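Local coordinates for exocyst complex component EXO70 (PDB 2B1E), which tethers secretory vesicles to sites of exocytosis as a subunit of the exocyst complex, in whose assembly it also plays a role, at residues R292-A297 with A380-R385; E311-T316 with L418-L423; N341-N346 with I372-D377. All coordinates share one frame; numbering follows the deposited sequence.

Contact 1. Residues R292-A297 with A380-R385; sequences RIIKKA and AVNLER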
loop_
_atom_site.group_PDB
_atom_site.type_symbol
_atom_site.label_atom_id
_atom_site.label_comp_id
_atom_site.label_asym_id
_atom_site.label_seq_id
_atom_site.Cartn_x
_atom_site.Cartn_y
_atom_site.Cartn_z
ATOM N N ARG A 292 -5.362 -5.250 -16.060
ATOM C CA ARG A 292 -6.202 -6.400 -15.783
ATOM C C ARG A 292 -7.620 -6.136 -16.306
ATOM O O ARG A 292 -8.245 -7.013 -16.895
ATOM C CB ARG A 292 -6.239 -6.646 -14.278
ATOM C CG ARG A 292 -7.000 -7.875 -13.870
ATOM C CD ARG A 292 -7.647 -7.655 -12.522
ATOM N NE ARG A 292 -8.138 -8.901 -11.958
ATOM C CZ ARG A 292 -7.348 -9.879 -11.536
ATOM N NH1 ARG A 292 -6.027 -9.743 -11.616
ATOM N NH2 ARG A 292 -7.874 -10.989 -11.040
ATOM N N ILE A 293 -8.121 -4.924 -16.086
ATOM C CA ILE A 293 -9.461 -4.554 -16.542
ATOM C C ILE A 293 -9.543 -4.559 -18.070
ATOM O O ILE A 293 -10.495 -5.090 -18.648
ATOM C CB ILE A 293 -9.865 -3.156 -16.019
ATOM C CG1 ILE A 293 -9.866 -3.159 -14.488
ATOM C CG2 ILE A 293 -11.258 -2.794 -16.520
ATOM C CD1 ILE A 293 -10.037 -1.782 -13.871
ATOM N N ILE A 294 -8.545 -3.963 -18.717
ATOM C CA ILE A 294 -8.496 -3.916 -20.175
ATOM C C ILE A 294 -8.474 -5.328 -20.769
ATOM O O ILE A 294 -9.076 -5.576 -21.812
ATOM C CB ILE A 294 -7.251 -3.133 -20.664
ATOM C CG1 ILE A 294 -7.342 -1.683 -20.192
ATOM C CG2 ILE A 294 -7.158 -3.179 -22.187
ATOM C CD1 ILE A 294 -6.119 -0.854 -20.509
ATOM N N LYS A 295 -7.787 -6.252 -20.102
ATOM C CA LYS A 295 -7.707 -7.632 -20.578
ATOM C C LYS A 295 -9.007 -8.386 -20.334
ATOM O O LYS A 295 -9.515 -9.067 -21.222
ATOM C CB LYS A 295 -6.558 -8.376 -19.889
ATOM C CG LYS A 295 -5.183 -7.797 -20.171
ATOM C CD LYS A 295 -4.097 -8.636 -19.514
ATOM C CE LYS A 295 -2.715 -8.062 -19.774
ATOM N NZ LYS A 295 -1.661 -8.882 -19.105
ATOM N N LYS A 296 -9.537 -8.275 -19.121
ATOM C CA LYS A 296 -10.783 -8.950 -18.787
ATOM C C LYS A 296 -11.941 -8.432 -19.651
ATOM O O LYS A 296 -12.713 -9.216 -20.193
ATOM C CB LYS A 296 -11.109 -8.752 -17.304
ATOM C CG LYS A 296 -10.205 -9.524 -16.350
ATOM C CD LYS A 296 -10.581 -11.000 -16.318
ATOM C CE LYS A 296 -9.710 -11.788 -15.345
ATOM N NZ LYS A 296 -8.282 -11.751 -15.761
ATOM N N ALA A 297 -12.055 -7.114 -19.786
ATOM C CA ALA A 297 -13.135 -6.536 -20.580
ATOM C C ALA A 297 -13.088 -6.955 -22.048
ATOM O O ALA A 297 -14.115 -6.955 -22.726
ATOM C CB ALA A 297 -13.113 -5.010 -20.476
ATOM N N ALA A 380 -15.795 0.752 -18.243
ATOM C CA ALA A 380 -16.897 1.170 -19.096
ATOM C C ALA A 380 -16.506 1.299 -20.567
ATOM O O ALA A 380 -17.160 0.716 -21.433
ATOM C CB ALA A 380 -17.487 2.495 -18.588
ATOM N N VAL A 381 -15.444 2.050 -20.853
ATOM C CA VAL A 381 -15.015 2.253 -22.235
ATOM C C VAL A 381 -14.566 0.956 -22.916
ATOM O O VAL A 381 -14.882 0.722 -24.079
ATOM C CB VAL A 381 -13.877 3.312 -22.329
ATOM C CG1 VAL A 381 -12.604 2.777 -21.708
ATOM C CG2 VAL A 381 -13.640 3.698 -23.782
ATOM N N ASN A 382 -13.831 0.110 -22.202
ATOM C CA ASN A 382 -13.385 -1.155 -22.788
ATOM C C ASN A 382 -14.552 -2.110 -23.030
ATOM O O ASN A 382 -14.560 -2.851 -24.014
ATOM C CB ASN A 382 -12.317 -1.786 -21.910
ATOM C CG ASN A 382 -10.950 -1.211 -22.198
ATOM O OD1 ASN A 382 -10.259 -1.673 -23.107
ATOM N ND2 ASN A 382 -10.566 -0.177 -21.453
ATOM N N LEU A 383 -15.542 -2.096 -22.145
ATOM C CA LEU A 383 -16.712 -2.928 -22.380
ATOM C C LEU A 383 -17.422 -2.353 -23.607
ATOM O O LEU A 383 -17.987 -3.095 -24.406
ATOM C CB LEU A 383 -17.669 -2.902 -21.193
ATOM C CG LEU A 383 -17.327 -3.796 -20.004
ATOM C CD1 LEU A 383 -18.341 -3.581 -18.899
ATOM C CD2 LEU A 383 -17.299 -5.260 -20.449
ATOM N N GLU A 384 -17.397 -1.029 -23.753
ATOM C CA GLU A 384 -18.044 -0.389 -24.901
ATOM C C GLU A 384 -17.315 -0.752 -26.188
ATOM O O GLU A 384 -17.943 -1.090 -27.201
ATOM C CB GLU A 384 -18.058 1.142 -24.782
ATOM C CG GLU A 384 -19.112 1.750 -25.708
ATOM C CD GLU A 384 -18.867 3.201 -26.089
ATOM O OE1 GLU A 384 -18.427 4.008 -25.233
ATOM O OE2 GLU A 384 -19.135 3.532 -27.260
ATOM N N ARG A 385 -15.990 -0.644 -26.156
ATOM C CA ARG A 385 -15.169 -0.973 -27.313
ATOM C C ARG A 385 -15.460 -2.400 -27.776
ATOM O O ARG A 385 -15.673 -2.649 -28.962
ATOM C CB ARG A 385 -13.680 -0.827 -26.973
ATOM C CG ARG A 385 -12.750 -1.298 -28.085
ATOM C CD ARG A 385 -11.291 -0.980 -27.795
ATOM N NE ARG A 385 -11.005 0.452 -27.880
ATOM C CZ ARG A 385 -11.052 1.300 -26.854
ATOM N NH1 ARG A 385 -11.373 0.872 -25.639
ATOM N NH2 ARG A 385 -10.778 2.585 -27.043
#
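Ala297 sets its CB against CB of Asn382 at 3.6 Å, where helix 268-299 meets helix 364-391. The same methyl lies 4.2 Å from CD2 of Leu383, and one turn back Ile294 takes up the amide end of Asn382. There CG2 of Ile294 comes to 3.6 Å from OD1 of Asn382, while CG1 of Ile294 stands 3.8 Å from ND2 of Asn382, so the two branches of the isoleucine meet the two ends of one amide. The amide is placed by its own helix: with CG beside the backbone N (chi1 -83°), ND2 of Asn382 turns back to donate to the carbonyl O of Thr378. The segment axes approach to 8.9 Å, a spacing that the small Ala297 probably helps to allow, and the helices run nearly parallel, crossing at -26°, within the stacked helical bundles that build the long Exo70 rod. Farther out, Leu383 also touches Thr313 and Ile417, on helices 311-323 and 410-429, and Ile293 packs on Cys375 and Leu379. Arg292 forms a salt bridge with Asp315 of helix 311-323, and Arg385 forms one with Glu351.

Contact 2. Residues E311-T316 with L418-L423; sequences EATVDT and LMNLTL
Thr313 points its side chain at helix 410-429 and meets Asn420 and Leu423 there. At the root, CB of Thr313 faces the amide end of Asn420. From CB the hydroxyl branch stays beside the backbone N (chi1 -63°), and OG1 of Thr313 comes to 2.6 Å from the modelled ND2 of Asn420; the amide of Asn420 is probably turned over in the model, in which case the pair may be a hydrogen bond. The hydroxyl does not depend on it alone, for OG1 is also hydrogen-bonded to a residue adjoining the segments. The methyl branch, anti to the backbone N, runs the other way along the interface: CG2 of Thr313 lies 3.8 Å from the backbone O of Asn420 and 4.2 Å from CD2 of Leu423. That leucine methyl also packs on CG2 of Val314, again at 4.2 Å, so Leu423 rests on two neighbouring residues of helix 311-323. The helices run almost parallel here, with segment axes 9.8 Å apart and crossing at -21°, as members of one helical bundle in the C-terminal part of the Exo70 rod. Leu383 of helix 364-391, itself buried, touches both Thr313 and Asn420, whereas Val314 lies at the exposed border, where Val309 packs on it and on Leu423. Replacing Thr313 by an alanine would probably leave the amide of Asn420 without its close hydroxyl neighbour and open a gap beside CD2 of Leu423. The two branches of Thr313 thus divide the interface into a polar spot, where a buried amide meets a hydroxyl, and an apolar patch around Leu423 that extends toward the solvent side.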
loop_
_atom_site.group_PDB
_atom_site.type_symbol
_atom_site.label_atom_id
_atom_site.label_comp_id
_atom_site.label_asym_id
_atom_site.label_seq_id
_atom_site.Cartn_x
_atom_site.Cartn_y
_atom_site.Cartn_z
ATOM N N GLU A 311 -18.487 -10.754 -16.289
ATOM C CA GLU A 311 -17.514 -11.196 -15.307
ATOM C C GLU A 311 -16.388 -10.179 -15.192
ATOM O O GLU A 311 -15.754 -10.069 -14.148
ATOM C CB GLU A 311 -16.977 -12.577 -15.691
ATOM C CG GLU A 311 -18.089 -13.630 -15.780
ATOM C CD GLU A 311 -17.572 -15.041 -16.022
ATOM O OE1 GLU A 311 -16.932 -15.276 -17.075
ATOM O OE2 GLU A 311 -17.816 -15.915 -15.157
ATOM N N ALA A 312 -16.141 -9.425 -16.261
ATOM C CA ALA A 312 -15.094 -8.409 -16.233
ATOM C C ALA A 312 -15.470 -7.418 -15.140
ATOM O O ALA A 312 -14.647 -7.041 -14.313
ATOM C CB ALA A 312 -15.000 -7.690 -17.585
ATOM N N THR A 313 -16.733 -7.020 -15.134
ATOM C CA THR A 313 -17.236 -6.070 -14.153
ATOM C C THR A 313 -17.196 -6.670 -12.749
ATOM O O THR A 313 -16.692 -6.044 -11.817
ATOM C CB THR A 313 -18.672 -5.635 -14.523
ATOM O OG1 THR A 313 -18.635 -4.950 -15.783
ATOM C CG2 THR A 313 -19.259 -4.710 -13.467
ATOM N N VAL A 314 -17.717 -7.886 -12.604
ATOM C CA VAL A 314 -17.712 -8.552 -11.307
ATOM C C VAL A 314 -16.281 -8.588 -10.771
ATOM O O VAL A 314 -16.030 -8.191 -9.640
ATOM C CB VAL A 314 -18.246 -10.005 -11.407
ATOM C CG1 VAL A 314 -18.245 -10.655 -10.027
ATOM C CG2 VAL A 314 -19.654 -10.008 -11.978
ATOM N N ASP A 315 -15.344 -9.043 -11.597
ATOM C CA ASP A 315 -13.944 -9.132 -11.193
ATOM C C ASP A 315 -13.340 -7.778 -10.847
ATOM O O ASP A 315 -12.677 -7.627 -9.819
ATOM C CB ASP A 315 -13.110 -9.771 -12.306
ATOM C CG ASP A 315 -11.664 -10.015 -11.889
ATOM O OD1 ASP A 315 -11.418 -10.986 -11.140
ATOM O OD2 ASP A 315 -10.776 -9.234 -12.303
ATOM N N THR A 316 -13.559 -6.794 -11.715
ATOM C CA THR A 316 -13.013 -5.461 -11.496
ATOM C C THR A 316 -13.445 -4.838 -10.169
ATOM O O THR A 316 -12.628 -4.235 -9.473
ATOM C CB THR A 316 -13.397 -4.501 -12.651
ATOM O OG1 THR A 316 -12.858 -4.997 -13.881
ATOM C CG2 THR A 316 -12.830 -3.108 -12.405
ATOM N N LEU A 418 -24.793 0.576 -18.912
ATOM C CA LEU A 418 -25.504 0.974 -17.703
ATOM C C LEU A 418 -25.815 -0.218 -16.799
ATOM O O LEU A 418 -25.769 -0.092 -15.576
ATOM C CB LEU A 418 -26.782 1.734 -18.057
ATOM C CG LEU A 418 -26.541 3.158 -18.573
ATOM C CD1 LEU A 418 -27.803 3.673 -19.206
ATOM C CD2 LEU A 418 -26.095 4.073 -17.453
ATOM N N MET A 419 -26.110 -1.382 -17.374
ATOM C CA MET A 419 -26.403 -2.529 -16.520
ATOM C C MET A 419 -25.163 -2.887 -15.713
ATOM O O MET A 419 -25.259 -3.307 -14.555
ATOM C CB MET A 419 -26.874 -3.746 -17.334
ATOM C CG MET A 419 -28.334 -3.668 -17.814
ATOM S SD MET A 419 -29.582 -3.521 -16.481
ATOM C CE MET A 419 -29.538 -5.183 -15.827
ATOM N N ASN A 420 -23.994 -2.715 -16.317
ATOM C CA ASN A 420 -22.763 -3.016 -15.620
ATOM C C ASN A 420 -22.460 -1.913 -14.604
ATOM O O ASN A 420 -22.101 -2.199 -13.462
ATOM C CB ASN A 420 -21.606 -3.182 -16.618
ATOM C CG ASN A 420 -21.678 -4.506 -17.378
ATOM O OD1 ASN A 420 -22.427 -4.650 -18.349
ATOM N ND2 ASN A 420 -20.909 -5.478 -16.926
ATOM N N LEU A 421 -22.613 -0.656 -15.006
ATOM C CA LEU A 421 -22.356 0.443 -14.084
ATOM C C LEU A 421 -23.292 0.373 -12.877
ATOM O O LEU A 421 -22.989 0.931 -11.827
ATOM C CB LEU A 421 -22.516 1.792 -14.784
ATOM C CG LEU A 421 -21.402 2.195 -15.757
ATOM C CD1 LEU A 421 -21.813 3.483 -16.479
ATOM C CD2 LEU A 421 -20.085 2.391 -15.001
ATOM N N THR A 422 -24.429 -0.301 -13.031
ATOM C CA THR A 422 -25.379 -0.442 -11.931
ATOM C C THR A 422 -24.729 -1.251 -10.812
ATOM O O THR A 422 -24.823 -0.885 -9.636
ATOM C CB THR A 422 -26.679 -1.136 -12.388
ATOM O OG1 THR A 422 -27.484 -0.199 -13.104
ATOM C CG2 THR A 422 -27.465 -1.657 -11.186
ATOM N N LEU A 423 -24.066 -2.349 -11.177
ATOM C CA LEU A 423 -23.382 -3.161 -10.178
ATOM C C LEU A 423 -22.207 -2.342 -9.646
ATOM O O LEU A 423 -21.922 -2.363 -8.447
ATOM C CB LEU A 423 -22.871 -4.477 -10.772
ATOM C CG LEU A 423 -22.001 -5.284 -9.796
ATOM C CD1 LEU A 423 -22.808 -5.619 -8.551
ATOM C CD2 LEU A 423 -21.501 -6.551 -10.456
#

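Contact 3. Residues N341-N346 with I372-D377; sequences NWLPSN and ISDCID
A buried polar anchor, with one methyl beside it, ties the loop between helices 327-333 and 364-391 to the second of those helices. Its centre is the indole of Trp342, whose NE1 donates to OD2 of Asp374 at 2.9 Å with an N-H...O angle of 156°. The oxygen lies at the ring edge and in the ring plane, and it receives the bond on its anti lone pair, away from OD1. Ring and carboxylate planes are turned 63° apart. The tryptophan reaches this position with CG between its backbone N and carbonyl carbon (chi1 66°), which swings the indole toward the helix. Leu343 comes in across the carboxylate, its CD2 3.7 Å from OD2 of Asp374. OD2 also forms a salt bridge with Arg339 of the same loop, its strongest polar partner, and OD1 one with Arg444, two charges that probably stabilise the ionised acid. Phe371 meets the indole edge-to-face and Ile290 packs on it, so the ring touches both helix 364-391 and helix 268-299. The arrangement is that of a long inter-helix connection fastened to a bundle helix by a buried tryptophan-aspartate hydrogen bond backed by arginines, here in the C-terminal part of the all-helical Exo70 rod.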
loop_
_atom_site.group_PDB
_atom_site.type_symbol
_atom_site.label_atom_id
_atom_site.label_comp_id
_atom_site.label_asym_id
_atom_site.label_seq_id
_atom_site.Cartn_x
_atom_site.Cartn_y
_atom_site.Cartn_z
ATOM N N ASN A 341 1.393 6.747 -14.312
ATOM C CA ASN A 341 2.110 5.547 -13.889
ATOM C C ASN A 341 1.214 4.313 -13.964
ATOM O O ASN A 341 1.705 3.183 -13.987
ATOM C CB ASN A 341 2.638 5.704 -12.456
ATOM C CG ASN A 341 3.893 6.556 -12.380
ATOM O OD1 ASN A 341 4.452 6.761 -11.300
ATOM N ND2 ASN A 341 4.346 7.052 -13.528
ATOM N N TRP A 342 -0.099 4.527 -14.002
ATOM C CA TRP A 342 -1.037 3.413 -14.075
ATOM C C TRP A 342 -1.870 3.408 -15.356
ATOM O O TRP A 342 -2.519 2.410 -15.669
ATOM C CB TRP A 342 -1.957 3.403 -12.843
ATOM C CG TRP A 342 -2.901 4.572 -12.725
ATOM C CD1 TRP A 342 -3.905 4.906 -13.585
ATOM C CD2 TRP A 342 -2.956 5.528 -11.655
ATOM N NE1 TRP A 342 -4.584 6.005 -13.119
ATOM C CE2 TRP A 342 -4.024 6.408 -11.936
ATOM C CE3 TRP A 342 -2.208 5.724 -10.484
ATOM C CZ2 TRP A 342 -4.365 7.472 -11.089
ATOM C CZ3 TRP A 342 -2.548 6.783 -9.639
ATOM C CH2 TRP A 342 -3.619 7.643 -9.948
ATOM N N LEU A 343 -1.857 4.511 -16.096
ATOM C CA LEU A 343 -2.612 4.587 -17.345
ATOM C C LEU A 343 -1.786 4.054 -18.509
ATOM O O LEU A 343 -0.556 4.105 -18.485
ATOM C CB LEU A 343 -3.018 6.032 -17.654
ATOM C CG LEU A 343 -4.062 6.720 -16.773
ATOM C CD1 LEU A 343 -4.308 8.124 -17.302
ATOM C CD2 LEU A 343 -5.355 5.925 -16.772
ATOM N N PRO A 344 -2.457 3.534 -19.551
ATOM C CA PRO A 344 -1.758 2.999 -20.722
ATOM C C PRO A 344 -0.932 4.079 -21.421
ATOM O O PRO A 344 -1.285 5.257 -21.391
ATOM C CB PRO A 344 -2.897 2.467 -21.586
ATOM C CG PRO A 344 -4.027 3.382 -21.244
ATOM C CD PRO A 344 -3.914 3.479 -19.745
ATOM N N SER A 345 0.167 3.661 -22.044
ATOM C CA SER A 345 1.077 4.566 -22.742
ATOM C C SER A 345 0.430 5.813 -23.334
ATOM O O SER A 345 0.568 6.907 -22.787
ATOM C CB SER A 345 1.821 3.811 -23.846
ATOM O OG SER A 345 2.609 2.767 -23.302
ATOM N N ASN A 346 -0.272 5.656 -24.452
ATOM C CA ASN A 346 -0.913 6.799 -25.097
ATOM C C ASN A 346 -2.419 6.866 -24.874
ATOM O O ASN A 346 -3.197 6.906 -25.827
ATOM C CB ASN A 346 -0.609 6.794 -26.597
ATOM C CG ASN A 346 0.855 7.063 -26.891
ATOM O OD1 ASN A 346 1.734 6.290 -26.502
ATOM N ND2 ASN A 346 1.126 8.170 -27.577
ATOM N N ILE A 372 -9.332 5.177 -8.698
ATOM C CA ILE A 372 -10.560 4.399 -8.682
ATOM C C ILE A 372 -11.450 4.826 -9.842
ATOM O O ILE A 372 -12.000 3.984 -10.550
ATOM C CB ILE A 372 -11.329 4.588 -7.359
ATOM C CG1 ILE A 372 -10.384 4.356 -6.172
ATOM C CG2 ILE A 372 -12.510 3.634 -7.299
ATOM C CD1 ILE A 372 -9.592 3.067 -6.247
ATOM N N SER A 373 -11.576 6.137 -10.030
ATOM C CA SER A 373 -12.390 6.691 -11.105
ATOM C C SER A 373 -11.815 6.278 -12.458
ATOM O O SER A 373 -12.561 5.984 -13.390
ATOM C CB SER A 373 -12.446 8.223 -10.998
ATOM O OG SER A 373 -13.250 8.642 -9.900
ATOM N N ASP A 374 -10.490 6.251 -12.561
ATOM C CA ASP A 374 -9.843 5.852 -13.808
ATOM C C ASP A 374 -10.150 4.386 -14.104
ATOM O O ASP A 374 -10.361 4.010 -15.258
ATOM C CB ASP A 374 -8.329 6.057 -13.724
ATOM C CG ASP A 374 -7.923 7.501 -13.952
ATOM O OD1 ASP A 374 -8.806 8.332 -14.248
ATOM O OD2 ASP A 374 -6.715 7.802 -13.840
ATOM N N CYS A 375 -10.185 3.568 -13.054
ATOM C CA CYS A 375 -10.483 2.147 -13.194
ATOM C C CYS A 375 -11.899 1.924 -13.724
ATOM O O CYS A 375 -12.117 1.093 -14.611
ATOM C CB CYS A 375 -10.328 1.431 -11.844
ATOM S SG CYS A 375 -8.611 1.042 -11.369
ATOM N N ILE A 376 -12.862 2.657 -13.171
ATOM C CA ILE A 376 -14.247 2.523 -13.601
ATOM C C ILE A 376 -14.406 3.054 -15.023
ATOM O O ILE A 376 -15.168 2.496 -15.809
ATOM C CB ILE A 376 -15.195 3.244 -12.622
ATOM C CG1 ILE A 376 -15.098 2.568 -11.249
ATOM C CG2 ILE A 376 -16.633 3.172 -13.120
ATOM C CD1 ILE A 376 -15.759 3.349 -10.128
ATOM N N ASP A 377 -13.678 4.118 -15.361
ATOM C CA ASP A 377 -13.733 4.661 -16.718
ATOM C C ASP A 377 -13.204 3.614 -17.699
ATOM O O ASP A 377 -13.768 3.402 -18.780
ATOM C CB ASP A 377 -12.853 5.909 -16.855
ATOM C CG ASP A 377 -13.550 7.184 -16.413
ATOM O OD1 ASP A 377 -14.769 7.156 -16.140
ATOM O OD2 ASP A 377 -12.860 8.226 -16.350
#

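Contacts 1 and 3 are buried, whereas contact 2 runs from a buried pair out to an exposed border. Helix 364-391 serves both contact 1 and contact 3, taking a helix at one site and a loop at the other; contact 2 joins the helices that follow each partner of contact 1 in the chain. Contacts 1 and 2 lie about 10 Å apart between centres and touch through Ile293 and Thr316; Ile293 also packs on Cys375, touching contact 3. Contacts 2 and 3, about 17 Å apart between centres, meet where Leu421 packs on Ile376. Chemistry follows place: the two helix pairs mix aliphatic groups with one buried asparagine each, with no clear hydrogen bond across, while the loop is held mainly by hydrogen bond and charge.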